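Local coordinates for DegV domain-containing protein spr0652 (Streptococcus pneumoniae, PDB 6CNG) that binds linoleic acid and probably other long-chain fatty acids, and may serve in lipid transport or fatty acid metabolism, at residues A[144-155]-A[168-178]; A[98-109]-A[131-141]. All coordinates share one frame; numbering follows the deposited sequence.

Contacts 1 and 2 are both largely buried and lie side by side, their centres about 11 Å apart, yet they are joined by quite different chemistry. Contact 2 pairs parallel strands 100-105 and 132-137, so backbone hydrogen bonds carry it; contact 1 joins helix 143-157 to helix 162-174 and the start of strand 176-182, and relies on interlocking side chains with a sodium ion at one end. Strand 132-137 is followed in the chain, after a short loop, by helix 143-157, and the amide of Gln173 in contact 1 bonds to Asp137 O in contact 2. Each also reaches the linoleic acid pocket, through Leu178 and through Thr107 and Ala141.

Contact 1: A[144-155]-A[168-178]; sequences EVDLLVEKLNDL and AITAYQEKTKL. With NA (sodium ion), chain D.
Ile169 is the knob of a knobs-into-holes arrangement, seated among Leu148, Lys151, Leu152 and Leu155 of the facing helix. Its CG1 presses on Leu152 CD2 at 3.4 Å, tighter than ordinary van der Waals contact, while its terminal CD1 runs on toward Leu148 O. Alongside, Ala168 CB meets both methyls of Leu155.

The ring of Tyr172 is sandwiched. Lys151 CG lies over one face, a CH-pi contact 3.8 Å from the ring centroid, and Thr176 CG2 covers the opposite face toward the rim. Bends at chi2 (58°) and chi3 (56°) fold the lysine chain back across the ring, bringing CE near Tyr172 CE1 as well; NZ makes a long salt bridge to Asp154, which also pairs with Arg248, and hydrogen-bonds a glycerol probably from the crystallisation liquor. Leu148 CD2 reaches Tyr172 CD2 obliquely at 4.0 Å. At the phenol end one water donates to both Leu147 O and Tyr172 OH, and the hydroxyl also bonds to Glu299.

Farther along, the polar edge gathers round sodium. Glu144, its chain extended, sends OE2 to the ion at 2.7 Å; Gln173 O, Thr176 O at 2.3 Å from the sodium, and a water also bind it. Thr176 OG1 donates to the anti lone pair of Glu144 OE2 (2.8 Å), and Ser140 holds Glu144 OE1, so both carboxylate oxygens are engaged. The ion thus ties the end of helix 162-174 and the start of strand 176-182 to the N-terminal part of helix 143-157.

The short helical segments 144-155 and 168-174 run roughly antiparallel, at 146° with axes 10.3 Å apart, as a helical hairpin. Leu148 and Leu152 also touch strand 100-105, Leu147 packs on strand 247-253, and Leu178 enters the sheet beside strand 294-300, where it touches the linoleic acid.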
loop_
_atom_site.group_PDB
_atom_site.type_symbol
_atom_site.label_atom_id
_atom_site.label_comp_id
_atom_site.label_asym_id
_atom_site.label_seq_id
_atom_site.Cartn_x
_atom_site.Cartn_y
_atom_site.Cartn_z
ATOM N N GLU A 144 0.387 -4.839 -1.099
ATOM C CA GLU A 144 1.220 -5.094 -2.266
ATOM C C GLU A 144 2.471 -4.235 -2.250
ATOM O O GLU A 144 3.557 -4.704 -2.591
ATOM C CB GLU A 144 0.439 -4.876 -3.561
ATOM C CG GLU A 144 1.120 -5.577 -4.694
ATOM C CD GLU A 144 0.620 -5.227 -6.072
ATOM O OE1 GLU A 144 -0.485 -4.682 -6.190
ATOM O OE2 GLU A 144 1.345 -5.520 -7.053
ATOM N N VAL A 145 2.338 -2.971 -1.854
ATOM C CA VAL A 145 3.515 -2.138 -1.655
ATOM C C VAL A 145 4.399 -2.729 -0.574
ATOM O O VAL A 145 5.625 -2.721 -0.670
ATOM C CB VAL A 145 3.092 -0.698 -1.323
ATOM C CG1 VAL A 145 4.270 0.099 -0.942
ATOM C CG2 VAL A 145 2.408 -0.054 -2.509
ATOM N N ASP A 146 3.796 -3.237 0.484
ATOM C CA ASP A 146 4.586 -3.861 1.524
ATOM C C ASP A 146 5.415 -5.012 0.977
ATOM O O ASP A 146 6.593 -5.136 1.296
ATOM C CB ASP A 146 3.634 -4.322 2.607
ATOM C CG ASP A 146 2.820 -3.169 3.186
ATOM O OD1 ASP A 146 3.247 -2.014 3.038
ATOM O OD2 ASP A 146 1.749 -3.402 3.790
ATOM N N LEU A 147 4.806 -5.878 0.163
ATOM C CA LEU A 147 5.550 -6.967 -0.447
ATOM C C LEU A 147 6.696 -6.457 -1.295
ATOM O O LEU A 147 7.784 -7.041 -1.307
ATOM C CB LEU A 147 4.617 -7.775 -1.320
ATOM C CG LEU A 147 3.718 -8.788 -0.615
ATOM C CD1 LEU A 147 2.830 -9.458 -1.627
ATOM C CD2 LEU A 147 4.536 -9.800 0.165
ATOM N N LEU A 148 6.463 -5.396 -2.048
ATOM C CA LEU A 148 7.523 -4.886 -2.900
ATOM C C LEU A 148 8.694 -4.418 -2.073
ATOM O O LEU A 148 9.848 -4.625 -2.434
ATOM C CB LEU A 148 7.026 -3.716 -3.724
ATOM C CG LEU A 148 5.963 -4.009 -4.759
ATOM C CD1 LEU A 148 5.632 -2.734 -5.470
ATOM C CD2 LEU A 148 6.427 -5.024 -5.733
ATOM N N VAL A 149 8.412 -3.755 -0.966
ATOM C CA VAL A 149 9.480 -3.266 -0.113
ATOM C C VAL A 149 10.223 -4.414 0.546
ATOM O O VAL A 149 11.451 -4.412 0.627
ATOM C CB VAL A 149 8.866 -2.280 0.886
ATOM C CG1 VAL A 149 9.679 -2.213 2.112
ATOM C CG2 VAL A 149 8.764 -0.942 0.218
ATOM N N GLU A 150 9.497 -5.410 1.024
ATOM C CA GLU A 150 10.138 -6.599 1.534
ATOM C C GLU A 150 11.036 -7.236 0.485
ATOM O O GLU A 150 12.144 -7.685 0.797
ATOM C CB GLU A 150 9.074 -7.592 1.982
ATOM C CG GLU A 150 9.670 -8.962 2.231
ATOM C CD GLU A 150 8.699 -9.957 2.830
ATOM O OE1 GLU A 150 9.153 -11.036 3.268
ATOM O OE2 GLU A 150 7.497 -9.643 2.873
ATOM N N LYS A 151 10.576 -7.296 -0.758
ATOM C CA LYS A 151 11.363 -7.938 -1.788
ATOM C C LYS A 151 12.603 -7.135 -2.122
ATOM O O LYS A 151 13.671 -7.702 -2.346
ATOM C CB LYS A 151 10.517 -8.139 -3.027
ATOM C CG LYS A 151 11.282 -8.803 -4.152
ATOM C CD LYS A 151 11.874 -10.152 -3.797
ATOM C CE LYS A 151 10.848 -11.110 -3.292
ATOM N NZ LYS A 151 11.259 -12.540 -3.390
ATOM N N LEU A 152 12.489 -5.828 -2.204
ATOM C CA LEU A 152 13.691 -5.061 -2.442
ATOM C C LEU A 152 14.735 -5.385 -1.383
ATOM O O LEU A 152 15.911 -5.601 -1.700
ATOM C CB LEU A 152 13.351 -3.590 -2.426
ATOM C CG LEU A 152 12.527 -3.052 -3.572
ATOM C CD1 LEU A 152 12.083 -1.659 -3.325
ATOM C CD2 LEU A 152 13.359 -3.092 -4.834
ATOM N N ASN A 153 14.309 -5.460 -0.122
ATOM C CA ASN A 153 15.220 -5.788 0.956
ATOM C C ASN A 153 15.800 -7.171 0.779
ATOM O O ASN A 153 17.000 -7.376 0.948
ATOM C CB ASN A 153 14.485 -5.705 2.289
ATOM C CG ASN A 153 15.436 -5.658 3.472
ATOM O OD1 ASN A 153 16.281 -4.771 3.552
ATOM N ND2 ASN A 153 15.297 -6.607 4.392
ATOM N N ASP A 154 14.951 -8.145 0.484
ATOM C CA ASP A 154 15.422 -9.474 0.139
ATOM C C ASP A 154 16.536 -9.397 -0.903
ATOM O O ASP A 154 17.633 -9.919 -0.700
ATOM C CB ASP A 154 14.258 -10.282 -0.431
ATOM C CG ASP A 154 13.299 -10.805 0.612
ATOM O OD1 ASP A 154 13.469 -10.562 1.827
ATOM O OD2 ASP A 154 12.344 -11.482 0.172
ATOM N N LEU A 155 16.253 -8.748 -2.039
ATOM C CA LEU A 155 17.195 -8.715 -3.153
ATOM C C LEU A 155 18.521 -8.103 -2.753
ATOM O O LEU A 155 19.564 -8.541 -3.237
ATOM C CB LEU A 155 16.620 -7.964 -4.353
ATOM C CG LEU A 155 15.263 -8.437 -4.864
ATOM C CD1 LEU A 155 14.634 -7.397 -5.693
ATOM C CD2 LEU A 155 15.377 -9.711 -5.625
ATOM N N ALA A 168 15.229 -7.393 -11.152
ATOM C CA ALA A 168 14.486 -8.406 -10.421
ATOM C C ALA A 168 13.187 -7.864 -9.849
ATOM O O ALA A 168 12.211 -8.603 -9.749
ATOM C CB ALA A 168 15.360 -8.963 -9.311
ATOM N N ILE A 169 13.163 -6.605 -9.409
ATOM C CA ILE A 169 11.946 -6.042 -8.826
ATOM C C ILE A 169 10.930 -5.707 -9.907
ATOM O O ILE A 169 9.723 -5.814 -9.690
ATOM C CB ILE A 169 12.270 -4.823 -7.950
ATOM C CG1 ILE A 169 11.108 -4.523 -7.002
ATOM C CG2 ILE A 169 12.585 -3.591 -8.783
ATOM C CD1 ILE A 169 10.908 -5.534 -5.841
ATOM N N THR A 170 11.385 -5.308 -11.087
ATOM C CA THR A 170 10.451 -5.140 -12.183
ATOM C C THR A 170 9.775 -6.460 -12.511
ATOM O O THR A 170 8.557 -6.515 -12.702
ATOM C CB THR A 170 11.176 -4.569 -13.390
ATOM O OG1 THR A 170 11.771 -3.306 -13.041
ATOM C CG2 THR A 170 10.201 -4.334 -14.462
ATOM N N ALA A 171 10.538 -7.540 -12.516
ATOM C CA ALA A 171 9.957 -8.845 -12.755
ATOM C C ALA A 171 9.031 -9.241 -11.626
ATOM O O ALA A 171 7.942 -9.753 -11.875
ATOM C CB ALA A 171 11.064 -9.874 -12.919
ATOM N N TYR A 172 9.425 -8.973 -10.379
ATOM C CA TYR A 172 8.610 -9.390 -9.247
ATOM C C TYR A 172 7.269 -8.682 -9.253
ATOM O O TYR A 172 6.252 -9.256 -8.870
ATOM C CB TYR A 172 9.360 -9.110 -7.947
ATOM C CG TYR A 172 8.623 -9.546 -6.686
ATOM C CD1 TYR A 172 8.411 -10.877 -6.416
ATOM C CD2 TYR A 172 8.161 -8.622 -5.765
ATOM C CE1 TYR A 172 7.748 -11.265 -5.298
ATOM C CE2 TYR A 172 7.508 -9.007 -4.633
ATOM C CZ TYR A 172 7.304 -10.325 -4.397
ATOM O OH TYR A 172 6.646 -10.734 -3.265
ATOM N N GLN A 173 7.252 -7.428 -9.675
ATOM C CA GLN A 173 6.018 -6.666 -9.730
ATOM C C GLN A 173 5.001 -7.254 -10.715
ATOM O O GLN A 173 3.808 -6.988 -10.583
ATOM C CB GLN A 173 6.353 -5.204 -10.028
ATOM C CG GLN A 173 5.170 -4.305 -9.914
ATOM C CD GLN A 173 5.517 -2.845 -10.091
ATOM O OE1 GLN A 173 6.629 -2.500 -10.493
ATOM N NE2 GLN A 173 4.554 -1.979 -9.819
ATOM N N GLU A 174 5.424 -8.068 -11.669
ATOM C CA GLU A 174 4.459 -8.787 -12.477
ATOM C C GLU A 174 3.818 -9.921 -11.699
ATOM O O GLU A 174 2.718 -10.340 -12.057
ATOM C CB GLU A 174 5.149 -9.345 -13.718
ATOM C CG GLU A 174 5.916 -8.319 -14.528
ATOM C CD GLU A 174 6.877 -8.954 -15.533
ATOM O OE1 GLU A 174 6.831 -10.193 -15.696
ATOM O OE2 GLU A 174 7.689 -8.229 -16.159
ATOM N N LYS A 175 4.488 -10.404 -10.641
ATOM C CA LYS A 175 4.077 -11.537 -9.822
ATOM C C LYS A 175 3.233 -11.135 -8.627
ATOM O O LYS A 175 2.848 -12.005 -7.856
ATOM C CB LYS A 175 5.296 -12.287 -9.222
ATOM C CG LYS A 175 6.151 -13.119 -10.169
ATOM C CD LYS A 175 7.437 -13.632 -9.468
ATOM C CE LYS A 175 8.718 -13.400 -10.309
ATOM N NZ LYS A 175 9.744 -12.558 -9.602
ATOM N N THR A 176 2.975 -9.850 -8.437
ATOM C CA THR A 176 2.288 -9.349 -7.260
ATOM C C THR A 176 0.989 -8.660 -7.657
ATOM O O THR A 176 0.913 -7.988 -8.699
ATOM C CB THR A 176 3.171 -8.380 -6.445
ATOM O OG1 THR A 176 3.545 -7.247 -7.229
ATOM C CG2 THR A 176 4.401 -9.059 -5.981
ATOM N N LYS A 177 -0.021 -8.828 -6.802
ATOM C CA LYS A 177 -1.363 -8.320 -7.035
ATOM C C LYS A 177 -1.944 -7.775 -5.727
ATOM O O LYS A 177 -1.375 -7.956 -4.650
ATOM C CB LYS A 177 -2.246 -9.424 -7.644
ATOM C CG LYS A 177 -1.695 -10.068 -8.984
ATOM C CD LYS A 177 -1.852 -9.207 -10.231
ATOM C CE LYS A 177 -1.120 -9.777 -11.496
ATOM N NZ LYS A 177 -1.094 -8.837 -12.675
ATOM N N LEU A 178 -3.106 -7.114 -5.833
ATOM C CA LEU A 178 -3.840 -6.616 -4.673
ATOM C C LEU A 178 -5.315 -6.982 -4.767
ATOM O O LEU A 178 -5.948 -6.780 -5.796
ATOM C CB LEU A 178 -3.714 -5.085 -4.540
ATOM C CG LEU A 178 -4.384 -4.486 -3.287
ATOM C CD1 LEU A 178 -3.562 -4.691 -2.058
ATOM C CD2 LEU A 178 -4.654 -3.028 -3.439
HETATM NA NA NA D . 1.388 -5.952 -9.695
HETATM O O HOH W 1 8.104 -9.934 -0.892
HETATM O O HOH W 2 1.604 -3.734 -10.078
#

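Contact 2: A[98-109]-A[131-141]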
loop_
_atom_site.group_PDB
_atom_site.type_symbol
_atom_site.label_atom_id
_atom_site.label_comp_id
_atom_site.label_asym_id
_atom_site.label_seq_id
_atom_site.Cartn_x
_atom_site.Cartn_y
_atom_site.Cartn_z
ATOM N N ALA A 98 22.676 8.199 0.940
ATOM C CA ALA A 98 22.586 6.906 0.282
ATOM C C ALA A 98 23.043 7.035 -1.159
ATOM O O ALA A 98 22.790 8.053 -1.807
ATOM C CB ALA A 98 21.164 6.359 0.285
ATOM N N LYS A 99 23.718 6.002 -1.653
ATOM C CA LYS A 99 24.187 5.995 -3.033
ATOM C C LYS A 99 23.281 5.197 -3.972
ATOM O O LYS A 99 23.249 5.464 -5.178
ATOM C CB LYS A 99 25.616 5.428 -3.102
ATOM C CG LYS A 99 26.667 6.115 -2.203
ATOM C CD LYS A 99 26.797 5.439 -0.818
ATOM C CE LYS A 99 28.251 5.180 -0.367
ATOM N NZ LYS A 99 28.943 4.131 -1.168
ATOM N N ASN A 100 22.555 4.225 -3.437
ATOM C CA ASN A 100 21.663 3.358 -4.192
ATOM C C ASN A 100 20.271 3.508 -3.584
ATOM O O ASN A 100 20.055 3.102 -2.440
ATOM C CB ASN A 100 22.133 1.916 -4.042
ATOM C CG ASN A 100 23.326 1.573 -4.908
ATOM O OD1 ASN A 100 23.900 2.400 -5.581
ATOM N ND2 ASN A 100 23.691 0.323 -4.884
ATOM N N ILE A 101 19.315 4.059 -4.345
ATOM C CA ILE A 101 18.000 4.426 -3.820
ATOM C C ILE A 101 16.886 3.839 -4.671
ATOM O O ILE A 101 16.847 4.046 -5.883
ATOM C CB ILE A 101 17.821 5.952 -3.734
ATOM C CG1 ILE A 101 18.857 6.563 -2.802
ATOM C CG2 ILE A 101 16.443 6.284 -3.240
ATOM C CD1 ILE A 101 19.010 8.042 -2.965
ATOM N N PHE A 102 15.960 3.141 -4.017
ATOM C CA PHE A 102 14.700 2.708 -4.597
ATOM C C PHE A 102 13.566 3.421 -3.895
ATOM O O PHE A 102 13.565 3.570 -2.673
ATOM C CB PHE A 102 14.502 1.200 -4.464
ATOM C CG PHE A 102 15.505 0.450 -5.211
ATOM C CD1 PHE A 102 16.757 0.238 -4.694
ATOM C CD2 PHE A 102 15.238 0.028 -6.484
ATOM C CE1 PHE A 102 17.713 -0.419 -5.431
ATOM C CE2 PHE A 102 16.183 -0.631 -7.215
ATOM C CZ PHE A 102 17.415 -0.850 -6.689
ATOM N N LEU A 103 12.588 3.821 -4.675
ATOM C CA LEU A 103 11.485 4.606 -4.174
ATOM C C LEU A 103 10.225 3.977 -4.727
ATOM O O LEU A 103 10.020 3.959 -5.935
ATOM C CB LEU A 103 11.653 6.059 -4.622
ATOM C CG LEU A 103 10.774 7.125 -3.996
ATOM C CD1 LEU A 103 11.111 8.458 -4.614
ATOM C CD2 LEU A 103 9.294 6.826 -4.129
ATOM N N VAL A 104 9.393 3.452 -3.846
ATOM C CA VAL A 104 8.118 2.871 -4.219
ATOM C C VAL A 104 7.039 3.828 -3.764
ATOM O O VAL A 104 6.953 4.155 -2.579
ATOM C CB VAL A 104 7.922 1.500 -3.561
ATOM C CG1 VAL A 104 6.686 0.813 -4.097
ATOM C CG2 VAL A 104 9.136 0.660 -3.768
ATOM N N THR A 105 6.201 4.247 -4.690
ATOM C CA THR A 105 5.050 5.057 -4.382
ATOM C C THR A 105 3.758 4.269 -4.526
ATOM O O THR A 105 3.660 3.267 -5.228
ATOM C CB THR A 105 4.964 6.287 -5.282
ATOM O OG1 THR A 105 4.542 5.897 -6.590
ATOM C CG2 THR A 105 6.278 6.969 -5.351
ATOM N N ILE A 106 2.761 4.755 -3.819
ATOM C CA ILE A 106 1.405 4.366 -4.077
ATOM C C ILE A 106 1.047 4.719 -5.523
ATOM O O ILE A 106 1.703 5.545 -6.183
ATOM C CB ILE A 106 0.576 5.157 -3.045
ATOM C CG1 ILE A 106 -0.729 4.436 -2.699
ATOM C CG2 ILE A 106 0.400 6.630 -3.513
ATOM C CD1 ILE A 106 -1.558 5.096 -1.581
ATOM N N THR A 107 0.007 4.051 -6.029
ATOM C CA THR A 107 -0.443 4.235 -7.400
ATOM C C THR A 107 -0.363 5.687 -7.850
ATOM O O THR A 107 -0.973 6.572 -7.254
ATOM C CB THR A 107 -1.877 3.750 -7.571
ATOM O OG1 THR A 107 -2.380 4.263 -8.806
ATOM C CG2 THR A 107 -2.759 4.186 -6.427
ATOM N N GLY A 108 0.376 5.916 -8.914
ATOM C CA GLY A 108 0.473 7.244 -9.464
ATOM C C GLY A 108 -0.733 7.683 -10.241
ATOM O O GLY A 108 -0.735 8.776 -10.796
ATOM N N THR A 109 -1.752 6.842 -10.333
ATOM C CA THR A 109 -2.979 7.250 -10.994
ATOM C C THR A 109 -3.935 7.942 -10.044
ATOM O O THR A 109 -4.645 8.858 -10.455
ATOM C CB THR A 109 -3.663 6.035 -11.599
ATOM O OG1 THR A 109 -2.734 5.323 -12.413
ATOM C CG2 THR A 109 -4.821 6.460 -12.473
ATOM N N THR A 131 24.940 9.009 -7.842
ATOM C CA THR A 131 23.834 8.375 -7.139
ATOM C C THR A 131 22.954 7.653 -8.148
ATOM O O THR A 131 22.772 8.120 -9.277
ATOM C CB THR A 131 22.999 9.428 -6.390
ATOM O OG1 THR A 131 23.832 10.147 -5.465
ATOM C CG2 THR A 131 21.832 8.784 -5.630
ATOM N N LYS A 132 22.420 6.506 -7.738
ATOM C CA LYS A 132 21.487 5.745 -8.555
ATOM C C LYS A 132 20.134 5.689 -7.861
ATOM O O LYS A 132 20.059 5.408 -6.658
ATOM C CB LYS A 132 21.992 4.327 -8.807
ATOM C CG LYS A 132 23.282 4.285 -9.593
ATOM C CD LYS A 132 23.821 2.859 -9.649
ATOM C CE LYS A 132 24.919 2.696 -10.683
ATOM N NZ LYS A 132 25.502 1.348 -10.602
ATOM N N ILE A 133 19.071 5.936 -8.624
ATOM C CA ILE A 133 17.720 6.034 -8.078
ATOM C C ILE A 133 16.762 5.364 -9.053
ATOM O O ILE A 133 16.792 5.637 -10.255
ATOM C CB ILE A 133 17.301 7.501 -7.824
ATOM C CG1 ILE A 133 18.253 8.217 -6.855
ATOM C CG2 ILE A 133 15.928 7.546 -7.250
ATOM C CD1 ILE A 133 18.215 9.717 -6.955
ATOM N N HIS A 134 15.918 4.481 -8.534
ATOM C CA HIS A 134 14.880 3.827 -9.312
ATOM C C HIS A 134 13.540 4.055 -8.636
ATOM O O HIS A 134 13.324 3.606 -7.503
ATOM C CB HIS A 134 15.162 2.334 -9.420
ATOM C CG HIS A 134 14.152 1.581 -10.231
ATOM N ND1 HIS A 134 14.082 1.677 -11.600
ATOM C CD2 HIS A 134 13.199 0.697 -9.861
ATOM C CE1 HIS A 134 13.117 0.893 -12.039
ATOM N NE2 HIS A 134 12.568 0.283 -11.004
ATOM N N VAL A 135 12.638 4.719 -9.352
ATOM C CA VAL A 135 11.301 5.034 -8.865
ATOM C C VAL A 135 10.335 3.994 -9.400
ATOM O O VAL A 135 10.251 3.768 -10.612
ATOM C CB VAL A 135 10.855 6.436 -9.313
ATOM C CG1 VAL A 135 9.530 6.770 -8.686
ATOM C CG2 VAL A 135 11.894 7.487 -8.978
ATOM N N ILE A 136 9.588 3.401 -8.493
ATOM C CA ILE A 136 8.640 2.357 -8.803
ATOM C C ILE A 136 7.284 2.928 -8.488
ATOM O O ILE A 136 6.991 3.250 -7.342
ATOM C CB ILE A 136 8.919 1.105 -7.958
ATOM C CG1 ILE A 136 10.336 0.612 -8.272
ATOM C CG2 ILE A 136 7.883 0.091 -8.214
ATOM C CD1 ILE A 136 10.871 -0.423 -7.320
ATOM N N ASP A 137 6.470 3.076 -9.505
ATOM C CA ASP A 137 5.042 3.236 -9.307
ATOM C C ASP A 137 4.445 1.851 -9.084
ATOM O O ASP A 137 4.406 1.026 -10.001
ATOM C CB ASP A 137 4.441 3.884 -10.542
ATOM C CG ASP A 137 2.981 4.211 -10.384
ATOM O OD1 ASP A 137 2.298 3.782 -9.432
ATOM O OD2 ASP A 137 2.499 4.928 -11.271
ATOM N N SER A 138 3.976 1.601 -7.865
ATOM C CA SER A 138 3.392 0.322 -7.543
ATOM C C SER A 138 2.084 0.079 -8.273
ATOM O O SER A 138 1.675 -1.084 -8.416
ATOM C CB SER A 138 3.113 0.248 -6.049
ATOM O OG SER A 138 2.044 1.081 -5.665
ATOM N N LEU A 139 1.408 1.154 -8.691
ATOM C CA LEU A 139 0.044 1.075 -9.202
ATOM C C LEU A 139 -0.867 0.381 -8.196
ATOM O O LEU A 139 -1.814 -0.314 -8.565
ATOM C CB LEU A 139 -0.004 0.390 -10.566
ATOM C CG LEU A 139 0.841 1.039 -11.673
ATOM C CD1 LEU A 139 0.884 0.181 -12.927
ATOM C CD2 LEU A 139 0.352 2.417 -12.029
ATOM N N SER A 140 -0.586 0.578 -6.917
ATOM C CA SER A 140 -1.221 -0.206 -5.877
ATOM C C SER A 140 -1.171 0.568 -4.562
ATOM O O SER A 140 -0.959 1.781 -4.540
ATOM C CB SER A 140 -0.569 -1.596 -5.792
ATOM O OG SER A 140 -1.411 -2.496 -5.101
ATOM N N ALA A 141 -1.388 -0.145 -3.473
ATOM C CA ALA A 141 -1.283 0.439 -2.147
ATOM C C ALA A 141 -1.240 -0.705 -1.152
ATOM O O ALA A 141 -1.438 -1.870 -1.510
ATOM C CB ALA A 141 -2.474 1.352 -1.859
HETATM O O HOH W 3 0.165 5.679 -12.823
#
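Different first torsions bring Phe102 and His134 together: Phe102 CG stands beside its own backbone N (chi1 -64°), whereas His134 CG is turned anti to its N (chi1 -179°). Phe102 CD2 consequently rests against His134 CB at 3.7 Å, the rings meeting rim to rim with their planes at 65°. Beyond them Ile136 CD1 touches Val104 CG2; on the other face of the sheet Ile101 and Ile133 lie side by side. Between the parallel strands, Lys99, Ile101, Leu103 and Thr105 bond in turn to the backbones of Lys132, His134 and Ile136, and helix 113-127 completes the beta-alpha-beta unit.

Past the strand ends, Ser138 grips Thr105 O twice, with its backbone N and with OG at 2.8 Å on a carbonyl lone pair. Asp137 OD1 is held from opposite faces of its carboxylate plane: Gly108 N (2.9 Å) comes on the syn side and Leu139 N closes an Asx turn. A water joins Asp137 OD2 to Thr109 OG1, which also bonds to Thr216 O, while Thr107 N bonds to Ser140 O.

Apolar and aromatic pairs make up much of the strand faces, but at their C-terminal ends polar groups fix the turns. The loops so bonded lie beside the linoleic acid, which touches Thr107, Leu139, Ser140 and Ala141.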